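Long-range contacts in NDP-rhamnosyltransferase (Saccharopolyspora spinosa, PDB 3UYL), which is a glycosyltransferase-family protein of the two-domain GT-B fold, named as an NDP-rhamnosyltransferase, and holds thymidine-5'-diphosphate in this crystal: residues A[101-106]-A[124-129]; A[138-143]-A[176-181]; A[227-232]-A[312-317]; A[255-260]-A[272-277]. All coordinates share one frame; numbering follows the deposited sequence.

Contact 1: A[101-106]-A[124-129]; sequences DQLPEY and ALIGRV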
# COMPACT_ATOMS: atom_id res chain seq x y z
N ASP A 101 -21.58 1.24 21.87
CA ASP A 101 -21.23 2.65 21.71
C ASP A 101 -21.17 3.06 20.23
O ASP A 101 -21.82 3.99 19.83
CB ASP A 101 -19.91 2.99 22.39
CG ASP A 101 -19.96 2.71 23.89
OD1 ASP A 101 -21.06 2.49 24.44
OD2 ASP A 101 -18.89 2.70 24.50
N GLN A 102 -20.47 2.30 19.40
CA GLN A 102 -20.14 2.71 18.04
C GLN A 102 -21.09 2.28 16.91
O GLN A 102 -20.94 2.79 15.82
CB GLN A 102 -18.75 2.20 17.69
CG GLN A 102 -17.62 2.76 18.51
CD GLN A 102 -16.40 1.90 18.31
OE1 GLN A 102 -16.52 0.80 17.78
NE2 GLN A 102 -15.23 2.40 18.71
N LEU A 103 -22.01 1.36 17.14
CA LEU A 103 -22.93 0.91 16.08
C LEU A 103 -23.58 2.05 15.25
O LEU A 103 -23.67 1.95 14.02
CB LEU A 103 -24.01 -0.00 16.69
CG LEU A 103 -25.00 -0.82 15.88
CD1 LEU A 103 -24.41 -1.69 14.75
CD2 LEU A 103 -25.80 -1.70 16.85
N PRO A 104 -24.03 3.15 15.92
CA PRO A 104 -24.63 4.24 15.11
C PRO A 104 -23.67 4.80 14.01
O PRO A 104 -24.11 4.89 12.86
CB PRO A 104 -25.00 5.32 16.18
CG PRO A 104 -25.15 4.54 17.47
CD PRO A 104 -24.05 3.46 17.38
N GLU A 105 -22.39 5.08 14.31
CA GLU A 105 -21.45 5.54 13.27
C GLU A 105 -21.29 4.52 12.16
O GLU A 105 -21.24 4.89 10.98
CB GLU A 105 -20.07 5.81 13.84
CG GLU A 105 -20.08 6.91 14.86
CD GLU A 105 -18.76 6.99 15.62
OE1 GLU A 105 -18.71 6.48 16.78
OE2 GLU A 105 -17.79 7.53 15.03
N TYR A 106 -21.11 3.26 12.55
CA TYR A 106 -20.92 2.16 11.58
C TYR A 106 -22.13 2.01 10.70
O TYR A 106 -22.02 1.77 9.53
CB TYR A 106 -20.55 0.83 12.29
CG TYR A 106 -19.09 0.69 12.74
CD1 TYR A 106 -18.13 0.05 11.91
CD2 TYR A 106 -18.66 1.20 13.97
CE1 TYR A 106 -16.81 -0.13 12.31
CE2 TYR A 106 -17.33 1.05 14.37
CZ TYR A 106 -16.42 0.38 13.54
OH TYR A 106 -15.10 0.26 13.93
N ALA A 124 -13.16 -8.11 16.51
CA ALA A 124 -13.98 -6.90 16.27
C ALA A 124 -15.49 -7.27 16.14
O ALA A 124 -16.05 -7.48 15.01
CB ALA A 124 -13.45 -6.13 15.03
N LEU A 125 -16.09 -7.44 17.31
CA LEU A 125 -17.45 -7.97 17.43
C LEU A 125 -18.48 -7.14 16.62
O LEU A 125 -19.36 -7.67 15.93
CB LEU A 125 -17.81 -8.05 18.91
CG LEU A 125 -17.00 -9.16 19.61
CD1 LEU A 125 -17.41 -9.17 21.08
CD2 LEU A 125 -17.19 -10.51 18.93
N ILE A 126 -18.27 -5.85 16.62
CA ILE A 126 -19.04 -4.89 15.79
C ILE A 126 -19.25 -5.30 14.35
O ILE A 126 -20.35 -5.19 13.83
CB ILE A 126 -18.47 -3.46 15.90
CG1 ILE A 126 -19.33 -2.45 15.13
CG2 ILE A 126 -17.01 -3.40 15.46
CD1 ILE A 126 -20.18 -1.55 16.00
N GLY A 127 -18.22 -5.81 13.71
CA GLY A 127 -18.37 -6.27 12.36
C GLY A 127 -19.37 -7.42 12.19
O GLY A 127 -19.98 -7.56 11.12
N ARG A 128 -19.54 -8.26 13.22
CA ARG A 128 -20.47 -9.42 13.04
C ARG A 128 -21.90 -8.91 13.23
O ARG A 128 -22.88 -9.33 12.53
CB ARG A 128 -20.18 -10.57 14.03
CG ARG A 128 -18.75 -11.04 14.05
CD ARG A 128 -18.51 -12.06 15.17
NE ARG A 128 -19.46 -13.18 15.14
CZ ARG A 128 -19.31 -14.37 15.77
NH1 ARG A 128 -18.19 -14.62 16.44
NH2 ARG A 128 -20.27 -15.34 15.70
N VAL A 129 -22.02 -7.98 14.18
CA VAL A 129 -23.29 -7.31 14.49
C VAL A 129 -23.78 -6.60 13.22
O VAL A 129 -24.89 -6.83 12.79
CB VAL A 129 -23.11 -6.28 15.62
CG1 VAL A 129 -24.41 -5.55 15.78
CG2 VAL A 129 -22.79 -6.94 16.94
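Ile126 sends CG1 away from its own backbone N (chi1 -176°), which carries the longer branch out from helix 125-133 toward helix 82-113, where Tyr106 waits with its CG opposite the carbonyl carbon. The result is a CH-pi contact: Ile126 CG1 stands over the middle of the Tyr106 ring, 3.9 Å from its centroid and 12° off the ring normal. Beyond it, Ile126 CD1 reaches past the ring's CD2 side, at 3.7 Å from Tyr106 CD2, and ends against the backbone of the facing helix, 3.6 Å from Leu103 N. A slim, branched isoleucine suits this place, since its methyl can press on main-chain atoms where helix 82-113 is kinked, the N atoms of Pro104 and Glu105 having no bond to the turn before. The two helices belong to the Rossmann-like N-terminal half of a GT-B fold; helix 125-133 is the connection between the parallel strands 117-121 and 138-141, and helix 82-113 leads into the first of them. Their local axes come within 10.4 Å and cross at -55°, a spacing that side chains must bridge. Leu103, one turn before Tyr106, meets Val129, one turn after Ile126: CD1 of Leu103 lies 4.0 Å from Val129 CG1, the two side chains roughly perpendicular. Leu133 lies against Leu103 as well, and Leu130 against Tyr106, while Leu160 of helix 151-166 touches Val129.

Contact 2: A[138-143]-A[176-181]; sequences VVLHRW and ELILDP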
# COMPACT_ATOMS: atom_id res chain seq x y z
N VAL A 138 -20.00 -11.64 6.07
CA VAL A 138 -18.92 -11.30 6.97
C VAL A 138 -17.83 -12.35 6.82
O VAL A 138 -18.08 -13.54 7.01
CB VAL A 138 -19.41 -11.28 8.43
CG1 VAL A 138 -18.26 -11.20 9.43
CG2 VAL A 138 -20.32 -10.09 8.63
N VAL A 139 -16.63 -11.91 6.46
CA VAL A 139 -15.48 -12.80 6.38
C VAL A 139 -14.62 -12.43 7.56
O VAL A 139 -14.10 -11.34 7.59
CB VAL A 139 -14.67 -12.52 5.11
CG1 VAL A 139 -13.38 -13.39 5.09
CG2 VAL A 139 -15.59 -12.77 3.86
N LEU A 140 -14.46 -13.33 8.53
CA LEU A 140 -13.59 -13.00 9.64
C LEU A 140 -12.12 -13.24 9.22
O LEU A 140 -11.82 -14.14 8.40
CB LEU A 140 -13.93 -13.89 10.85
CG LEU A 140 -15.25 -13.58 11.54
CD1 LEU A 140 -15.25 -14.40 12.82
CD2 LEU A 140 -15.46 -12.09 11.91
N HIS A 141 -11.21 -12.48 9.82
CA HIS A 141 -9.78 -12.62 9.54
C HIS A 141 -8.98 -12.71 10.83
O HIS A 141 -8.99 -11.76 11.68
CB HIS A 141 -9.33 -11.42 8.68
CG HIS A 141 -8.01 -11.60 8.03
ND1 HIS A 141 -6.86 -11.59 8.72
CD2 HIS A 141 -7.66 -11.80 6.69
CE1 HIS A 141 -5.85 -11.81 7.89
NE2 HIS A 141 -6.34 -11.94 6.65
N ARG A 142 -8.28 -13.82 11.02
CA ARG A 142 -7.41 -14.01 12.21
C ARG A 142 -6.09 -13.33 11.93
O ARG A 142 -5.60 -13.37 10.76
CB ARG A 142 -7.12 -15.50 12.38
CG ARG A 142 -8.32 -16.22 12.96
CD ARG A 142 -8.23 -17.73 12.90
NE ARG A 142 -9.40 -18.27 13.64
CZ ARG A 142 -9.85 -19.50 13.43
NH1 ARG A 142 -9.21 -20.30 12.53
NH2 ARG A 142 -10.95 -19.91 14.08
N TRP A 143 -5.49 -12.72 12.94
CA TRP A 143 -4.13 -12.20 12.72
C TRP A 143 -3.10 -13.29 13.00
O TRP A 143 -1.96 -13.22 12.54
CB TRP A 143 -3.91 -10.97 13.61
CG TRP A 143 -3.93 -11.38 15.05
CD1 TRP A 143 -2.87 -11.82 15.85
CD2 TRP A 143 -5.09 -11.51 15.86
NE1 TRP A 143 -3.31 -12.18 17.10
CE2 TRP A 143 -4.63 -12.03 17.17
CE3 TRP A 143 -6.46 -11.29 15.65
CZ2 TRP A 143 -5.50 -12.25 18.21
CZ3 TRP A 143 -7.34 -11.56 16.70
CH2 TRP A 143 -6.87 -12.05 17.94
N GLU A 176 -19.80 -16.05 7.58
CA GLU A 176 -19.72 -16.78 6.33
C GLU A 176 -18.43 -17.54 6.09
O GLU A 176 -18.50 -18.59 5.47
CB GLU A 176 -20.10 -15.90 5.12
CG GLU A 176 -21.64 -15.76 5.01
CD GLU A 176 -22.29 -14.69 5.94
OE1 GLU A 176 -23.46 -14.33 5.66
OE2 GLU A 176 -21.68 -14.14 6.92
N LEU A 177 -17.29 -17.07 6.62
CA LEU A 177 -15.96 -17.58 6.26
C LEU A 177 -14.98 -17.07 7.31
O LEU A 177 -15.09 -15.90 7.75
CB LEU A 177 -15.59 -16.94 4.91
CG LEU A 177 -14.33 -17.33 4.14
CD1 LEU A 177 -14.11 -18.88 4.06
CD2 LEU A 177 -14.37 -16.65 2.78
N ILE A 178 -13.99 -17.89 7.70
CA ILE A 178 -12.89 -17.37 8.55
C ILE A 178 -11.55 -17.55 7.81
O ILE A 178 -11.25 -18.65 7.33
CB ILE A 178 -12.82 -18.18 9.85
CG1 ILE A 178 -14.11 -17.94 10.67
CG2 ILE A 178 -11.56 -17.85 10.61
CD1 ILE A 178 -14.09 -18.58 12.07
N LEU A 179 -10.75 -16.49 7.68
CA LEU A 179 -9.42 -16.59 7.04
C LEU A 179 -8.31 -16.71 8.08
O LEU A 179 -8.28 -15.96 9.08
CB LEU A 179 -9.07 -15.40 6.11
CG LEU A 179 -10.15 -15.27 5.02
CD1 LEU A 179 -9.70 -14.14 4.14
CD2 LEU A 179 -10.57 -16.50 4.18
N ASP A 180 -7.39 -17.62 7.80
CA ASP A 180 -6.44 -18.00 8.82
C ASP A 180 -5.02 -18.04 8.24
O ASP A 180 -4.71 -18.93 7.48
CB ASP A 180 -6.85 -19.37 9.41
CG ASP A 180 -6.12 -19.71 10.69
OD1 ASP A 180 -5.12 -19.03 11.04
OD2 ASP A 180 -6.58 -20.61 11.43
N PRO A 181 -4.14 -17.07 8.62
CA PRO A 181 -2.78 -17.12 8.20
C PRO A 181 -1.87 -17.99 9.10
O PRO A 181 -0.68 -18.14 8.83
CB PRO A 181 -2.38 -15.63 8.24
CG PRO A 181 -3.05 -15.15 9.48
CD PRO A 181 -4.42 -15.85 9.41
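Arg142 lies across strand 177-180 just past the end of its own strand, and its whole length is used. CB rests 3.5 Å from Leu179 O, the same oxygen that accepts the Arg142 backbone N-H in a nearly straight bond of 2.9 Å between N and O. CG continues beside that carbonyl, and CD passes the carboxylate of Asp180. From CG to NE the chain is extended (chi2 168°, chi3 174°), which carries the flat head over Ile178: the methyl CG2 packs on one guanidinium face, 3.7 Å from Arg142 CZ. At the tip, NH1 forms a salt bridge with Asp180, at 2.9 Å from OD2, meeting that oxygen from above the carboxylate plane; the guanidinium and carboxylate planes are nearly perpendicular, 78° apart. NE is paired with Asp146 and NH2 with the carbonyl of Pro192; an arginine suits this buried place because its several N-H groups can answer so many acceptors, and these bonds fix the head's rotation.

Behind it the strands run parallel. Leu179 N gives a bond of 2.7 Å to Leu140 O, and at the far end Val138 N reaches Glu176 OE2 at 3.1 Å. Val139 CG1 packs on Leu179 CG, branched aliphatic residues filling the face that also bears His141. The pair belongs to a beta-alpha-beta unit closed through helix 151-166: strand 138-141 continues the sheet to 117-121, strand 177-180 to 195-196, and helices 19-27 and 376-385 cover the Val139, Leu177 and Leu179 face.

Contact 3: A[227-232]-A[312-317]; sequences RMVLNA and LPQYFD. With TYD (thymidine-5'-diphosphate), chain C.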
# COMPACT_ATOMS: atom_id res chain seq x y z
N ARG A 227 5.62 -1.79 19.44
CA ARG A 227 5.09 -0.62 20.16
C ARG A 227 3.99 -1.02 21.12
O ARG A 227 3.98 -0.58 22.30
CB ARG A 227 4.51 0.42 19.19
CG ARG A 227 4.08 1.75 19.85
CD ARG A 227 3.42 2.74 18.88
NE ARG A 227 4.32 3.08 17.77
CZ ARG A 227 4.11 2.76 16.49
NH1 ARG A 227 3.02 2.08 16.12
NH2 ARG A 227 4.99 3.12 15.56
N MET A 228 3.05 -1.82 20.61
CA MET A 228 1.91 -2.21 21.43
C MET A 228 2.42 -2.87 22.70
O MET A 228 1.97 -2.53 23.81
CB MET A 228 0.90 -3.13 20.68
CG MET A 228 -0.09 -2.43 19.77
SD MET A 228 -1.12 -1.12 20.51
CE MET A 228 -2.03 -2.01 21.80
N VAL A 229 3.36 -3.80 22.55
CA VAL A 229 3.80 -4.55 23.70
C VAL A 229 4.43 -3.60 24.71
O VAL A 229 3.95 -3.55 25.86
CB VAL A 229 4.83 -5.68 23.36
CG1 VAL A 229 5.39 -6.27 24.64
CG2 VAL A 229 4.15 -6.77 22.56
N LEU A 230 5.45 -2.84 24.29
CA LEU A 230 6.20 -1.99 25.24
C LEU A 230 5.34 -0.93 25.91
O LEU A 230 5.64 -0.49 27.02
CB LEU A 230 7.44 -1.37 24.58
CG LEU A 230 8.57 -2.38 24.26
CD1 LEU A 230 9.76 -1.60 23.75
CD2 LEU A 230 9.02 -3.28 25.43
N ASN A 231 4.27 -0.49 25.23
CA ASN A 231 3.32 0.42 25.90
C ASN A 231 2.67 -0.22 27.09
O ASN A 231 2.37 0.43 28.07
CB ASN A 231 2.29 1.02 24.94
CG ASN A 231 2.96 1.94 23.97
OD1 ASN A 231 4.05 2.50 24.30
ND2 ASN A 231 2.40 2.12 22.81
N ALA A 232 2.50 -1.53 27.03
CA ALA A 232 1.78 -2.21 28.06
C ALA A 232 2.73 -2.67 29.12
O ALA A 232 2.40 -2.59 30.29
CB ALA A 232 1.03 -3.40 27.48
N LEU A 312 9.24 -14.16 24.50
CA LEU A 312 8.96 -13.78 25.87
C LEU A 312 7.49 -13.32 25.88
O LEU A 312 7.26 -12.10 25.80
CB LEU A 312 9.83 -12.61 26.26
CG LEU A 312 11.32 -12.74 26.67
CD1 LEU A 312 12.11 -13.01 25.43
CD2 LEU A 312 11.77 -11.40 27.27
N PRO A 313 6.51 -14.27 25.97
CA PRO A 313 5.11 -13.83 25.80
C PRO A 313 4.67 -12.93 26.96
O PRO A 313 5.21 -13.04 28.03
CB PRO A 313 4.31 -15.16 25.78
CG PRO A 313 5.18 -16.09 26.61
CD PRO A 313 6.61 -15.71 26.26
N GLN A 314 3.71 -12.05 26.71
CA GLN A 314 3.25 -11.14 27.70
C GLN A 314 1.72 -11.19 27.88
O GLN A 314 1.23 -11.20 29.00
CB GLN A 314 3.63 -9.72 27.27
CG GLN A 314 5.10 -9.48 26.96
CD GLN A 314 5.96 -9.69 28.21
OE1 GLN A 314 7.08 -10.31 28.16
NE2 GLN A 314 5.45 -9.20 29.34
N TYR A 315 0.98 -11.18 26.77
CA TYR A 315 -0.45 -11.12 26.86
C TYR A 315 -1.16 -11.80 25.69
O TYR A 315 -0.53 -12.24 24.70
CB TYR A 315 -0.92 -9.66 27.08
CG TYR A 315 -0.42 -8.68 26.05
CD1 TYR A 315 -0.57 -8.92 24.67
CD2 TYR A 315 0.16 -7.50 26.43
CE1 TYR A 315 -0.16 -8.03 23.73
CE2 TYR A 315 0.57 -6.57 25.48
CZ TYR A 315 0.39 -6.82 24.14
OH TYR A 315 0.80 -5.87 23.20
N PHE A 316 -2.48 -11.91 25.82
CA PHE A 316 -3.31 -12.37 24.73
C PHE A 316 -2.86 -13.71 24.16
O PHE A 316 -2.79 -14.71 24.93
CB PHE A 316 -3.50 -11.24 23.67
CG PHE A 316 -4.37 -10.14 24.18
CD1 PHE A 316 -5.58 -10.42 24.79
CD2 PHE A 316 -4.01 -8.83 24.03
CE1 PHE A 316 -6.40 -9.41 25.34
CE2 PHE A 316 -4.84 -7.80 24.55
CZ PHE A 316 -6.03 -8.11 25.22
N ASP A 317 -2.56 -13.76 22.86
CA ASP A 317 -2.31 -15.05 22.18
C ASP A 317 -0.84 -15.42 22.27
O ASP A 317 -0.42 -16.45 21.75
CB ASP A 317 -2.69 -14.99 20.71
CG ASP A 317 -2.17 -13.78 20.06
OD1 ASP A 317 -2.50 -12.67 20.53
OD2 ASP A 317 -1.40 -13.90 19.08
PA TYD C . 3.94 -7.45 16.14
O1A TYD C . 2.80 -8.32 15.66
O2A TYD C . 5.34 -8.06 16.27
O3A TYD C . 3.43 -6.92 17.61
PB TYD C . 3.83 -5.53 18.37
O1B TYD C . 3.54 -4.36 17.44
O2B TYD C . 3.05 -5.30 19.65
O3B TYD C . 5.26 -6.01 18.63
O5' TYD C . 3.92 -6.16 15.11
C5' TYD C . 4.97 -5.17 14.89
C4' TYD C . 5.10 -4.89 13.38
O4' TYD C . 6.04 -3.82 13.21
C3' TYD C . 5.67 -6.11 12.63
O3' TYD C . 5.26 -6.21 11.27
C2' TYD C . 7.13 -5.79 12.48
C1' TYD C . 7.12 -4.27 12.40
N1 TYD C . 8.29 -3.54 12.84
C2 TYD C . 9.39 -3.43 11.95
O2 TYD C . 9.37 -4.01 10.86
N3 TYD C . 10.48 -2.73 12.29
C4 TYD C . 10.50 -2.11 13.49
O4 TYD C . 11.50 -1.47 13.80
C5 TYD C . 9.36 -2.19 14.44
C5M TYD C . 9.39 -1.49 15.77
C6 TYD C . 8.27 -2.93 14.05
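Tyr315 and Val229 meet where a helix N terminus faces a diphosphate, in the cleft of this GT-B protein. The tyrosine hydroxyl reaches the first turn of helix 227-233: Tyr315 OH lies 3.3 Å from Val229 CA and 3.5 Å from Val229 CG2. The ring lies obliquely to the valine, whereas Ala232, one turn on, puts its CB at the ring edge, 3.8 Å from Tyr315 CE2. Alanine suits this spot, its single methyl allowing the ring to come close to the helix. On the other flank Val229 CG1 touches Gln314 CG at 4.0 Å, the two side chains crossing at about a right angle.

The thymidine-5'-diphosphate lies against the same turn. Its beta-phosphate oxygen O2B takes a weak hydrogen bond from Val229 N, 3.3 Å long and bent to 134° at the hydrogen; the positive end of the helix dipole would probably favour the anion here. Met228 CB comes to 3.2 Å from the same O2B of the ligand. Gly297 and Thr298 are among the other residues that hydrogen-bond the ligand.

In the second shell, Tyr315 CG sits between its backbone N and carbonyl carbon (chi1 55°), which turns the ring toward the helix. On the helix side, Arg227 pairs with Glu260, and Tyr11 touches Met228. The loop carrying the tyrosine is set by the first turn of helix 318-327, where Gln318 OE1 accepts from the backbone N of both Gln314 and Tyr315.

Contact 4: A[255-260]-A[272-277]; sequences IAVPPE and ARIAES. With TYD (thymidine-5'-diphosphate), chain C.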
# COMPACT_ATOMS: atom_id res chain seq x y z
N ILE A 255 18.66 -4.12 17.13
CA ILE A 255 17.47 -3.84 17.97
C ILE A 255 16.49 -3.02 17.16
O ILE A 255 16.77 -1.88 16.83
CB ILE A 255 17.89 -3.12 19.30
CG1 ILE A 255 19.02 -3.93 20.00
CG2 ILE A 255 16.73 -2.92 20.24
CD1 ILE A 255 19.92 -3.04 20.86
N ALA A 256 15.33 -3.61 16.81
CA ALA A 256 14.28 -2.91 16.02
C ALA A 256 13.32 -2.29 17.04
O ALA A 256 12.69 -3.02 17.81
CB ALA A 256 13.57 -3.87 15.05
N VAL A 257 13.25 -0.97 17.08
CA VAL A 257 12.48 -0.22 18.11
C VAL A 257 11.75 0.85 17.40
O VAL A 257 12.28 1.39 16.42
CB VAL A 257 13.36 0.49 19.17
CG1 VAL A 257 13.71 -0.47 20.28
CG2 VAL A 257 14.57 1.21 18.52
N PRO A 258 10.50 1.12 17.81
CA PRO A 258 9.96 2.35 17.22
C PRO A 258 10.52 3.64 17.93
O PRO A 258 10.96 3.57 19.11
CB PRO A 258 8.46 2.23 17.46
CG PRO A 258 8.36 1.40 18.71
CD PRO A 258 9.62 0.57 18.86
N PRO A 259 10.46 4.79 17.22
CA PRO A 259 10.94 6.08 17.72
C PRO A 259 10.54 6.34 19.19
O PRO A 259 11.42 6.53 20.02
CB PRO A 259 10.30 7.10 16.74
CG PRO A 259 10.03 6.31 15.47
CD PRO A 259 9.70 4.93 15.95
N GLU A 260 9.27 6.25 19.55
CA GLU A 260 8.93 6.52 20.98
C GLU A 260 9.56 5.56 21.99
O GLU A 260 9.46 5.80 23.18
CB GLU A 260 7.43 6.58 21.27
CG GLU A 260 6.55 6.76 20.07
CD GLU A 260 6.39 5.45 19.32
OE1 GLU A 260 6.71 5.41 18.11
OE2 GLU A 260 5.95 4.45 19.95
N ALA A 272 25.92 -3.79 19.45
CA ALA A 272 24.50 -3.47 19.38
C ALA A 272 24.30 -2.48 18.25
O ALA A 272 25.10 -1.57 18.07
CB ALA A 272 24.03 -2.86 20.69
N ARG A 273 23.23 -2.68 17.49
CA ARG A 273 22.86 -1.76 16.41
C ARG A 273 21.38 -1.38 16.57
O ARG A 273 20.57 -2.25 16.76
CB ARG A 273 23.06 -2.45 15.06
CG ARG A 273 23.31 -1.49 13.91
CD ARG A 273 22.93 -2.13 12.59
NE ARG A 273 24.08 -2.57 11.83
CZ ARG A 273 24.78 -3.70 12.06
NH1 ARG A 273 24.47 -4.55 13.05
NH2 ARG A 273 25.83 -3.98 11.27
N ILE A 274 21.04 -0.10 16.52
CA ILE A 274 19.63 0.32 16.56
C ILE A 274 19.10 0.43 15.13
O ILE A 274 19.73 1.07 14.27
CB ILE A 274 19.42 1.63 17.36
CG1 ILE A 274 19.69 1.37 18.86
CG2 ILE A 274 18.00 2.14 17.23
CD1 ILE A 274 19.95 2.61 19.70
N ALA A 275 18.01 -0.27 14.84
CA ALA A 275 17.38 -0.13 13.53
C ALA A 275 16.01 0.49 13.77
O ALA A 275 15.02 -0.22 14.13
CB ALA A 275 17.26 -1.48 12.82
N GLU A 276 15.89 1.79 13.59
CA GLU A 276 14.60 2.38 13.97
C GLU A 276 13.54 2.27 12.86
O GLU A 276 13.79 2.68 11.78
CB GLU A 276 14.80 3.81 14.38
CG GLU A 276 13.63 4.34 15.15
CD GLU A 276 13.94 5.69 15.67
OE1 GLU A 276 13.20 6.62 15.30
OE2 GLU A 276 14.95 5.81 16.40
N SER A 277 12.35 1.75 13.17
CA SER A 277 11.33 1.38 12.15
C SER A 277 11.92 0.98 10.77
O SER A 277 11.63 1.61 9.74
CB SER A 277 10.25 2.47 11.96
OG SER A 277 10.29 3.48 12.96
PA TYD C . 3.94 -7.45 16.14
O1A TYD C . 2.80 -8.32 15.66
O2A TYD C . 5.34 -8.06 16.27
O3A TYD C . 3.43 -6.92 17.61
PB TYD C . 3.83 -5.53 18.37
O1B TYD C . 3.54 -4.36 17.44
O2B TYD C . 3.05 -5.30 19.65
O3B TYD C . 5.26 -6.01 18.63
O5' TYD C . 3.92 -6.16 15.11
C5' TYD C . 4.97 -5.17 14.89
C4' TYD C . 5.10 -4.89 13.38
O4' TYD C . 6.04 -3.82 13.21
C3' TYD C . 5.67 -6.11 12.63
O3' TYD C . 5.26 -6.21 11.27
C2' TYD C . 7.13 -5.79 12.48
C1' TYD C . 7.12 -4.27 12.40
N1 TYD C . 8.29 -3.54 12.84
C2 TYD C . 9.39 -3.43 11.95
O2 TYD C . 9.37 -4.01 10.86
N3 TYD C . 10.48 -2.73 12.29
C4 TYD C . 10.50 -2.11 13.49
O4 TYD C . 11.50 -1.47 13.80
C5 TYD C . 9.36 -2.19 14.44
C5M TYD C . 9.39 -1.49 15.77
C6 TYD C . 8.27 -2.93 14.05
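Ile255 and Ile274 are neighbours on two parallel strands of the Rossmann-like C-terminal half of the GT-B fold, joined as a beta-alpha-beta unit through helix 259-262, with strand 272-276 at the edge of the sheet. The backbone ladder satisfies both polar atoms of Ile255. Its N donates to Arg273 O at 2.7 Å in an almost perfectly straight bond, 179° at the hydrogen, and its O accepts from Ala275 N at 2.8 Å, the donor standing above the carbonyl plane. Further along, Val257 O takes the longer bond from Ser277 N, 3.3 Å, as the strands draw apart. The other edge of strand 251-257 is bonded to strand 219-224, where Ala256 pairs with Ile223.

Ala275 O is approached by Ala256 CA at 3.4 Å, a CA-H...O contact that supplements the ladder. On the face of Ile255, Val257 and Ile274, Val257 CG2 meets Ile274 CG2 at 3.8 Å; beta-branched residues suit extended backbone and fill this surface, which helix 236-247 packs against at Ile255 and Val257. The charged end of Arg273 leads away to Glu252, its salt-bridge partner, with Trp211 giving a cation-pi contact.

Where the strands end, the thymine of the bound thymidine-5'-diphosphate settles among small residues. Pro258 faces its methyl C5M, and Ala256 leaves room for the ring's O4, which also lies 3.3 Å from Ser277 CA. Glu276, extended beyond CG, crosses Pro259 at a slant, its OE1 3.2 Å from Pro259 CG.

Following the chain from the N terminus, contact 1 closes a short loop containing strand 117-121 and packs two helices of the N-terminal half. Contact 2 opens after it and closes around helix 151-166; the two touch where Gly127 O meets Val138 CG2, as helix 125-133 leads into strand 138-141. In the C-terminal half, contact 3 spans the long stretch from 227-232 to 312-317, and contact 4 lies wholly within that span. Both line the thymidine-5'-diphosphate and are tied by the salt bridge of Arg227 with Glu260. Across the cleft, a weak, probable hydrogen bond from Trp143 NE1 to Asp317 OD2 links contact 2 to contact 3.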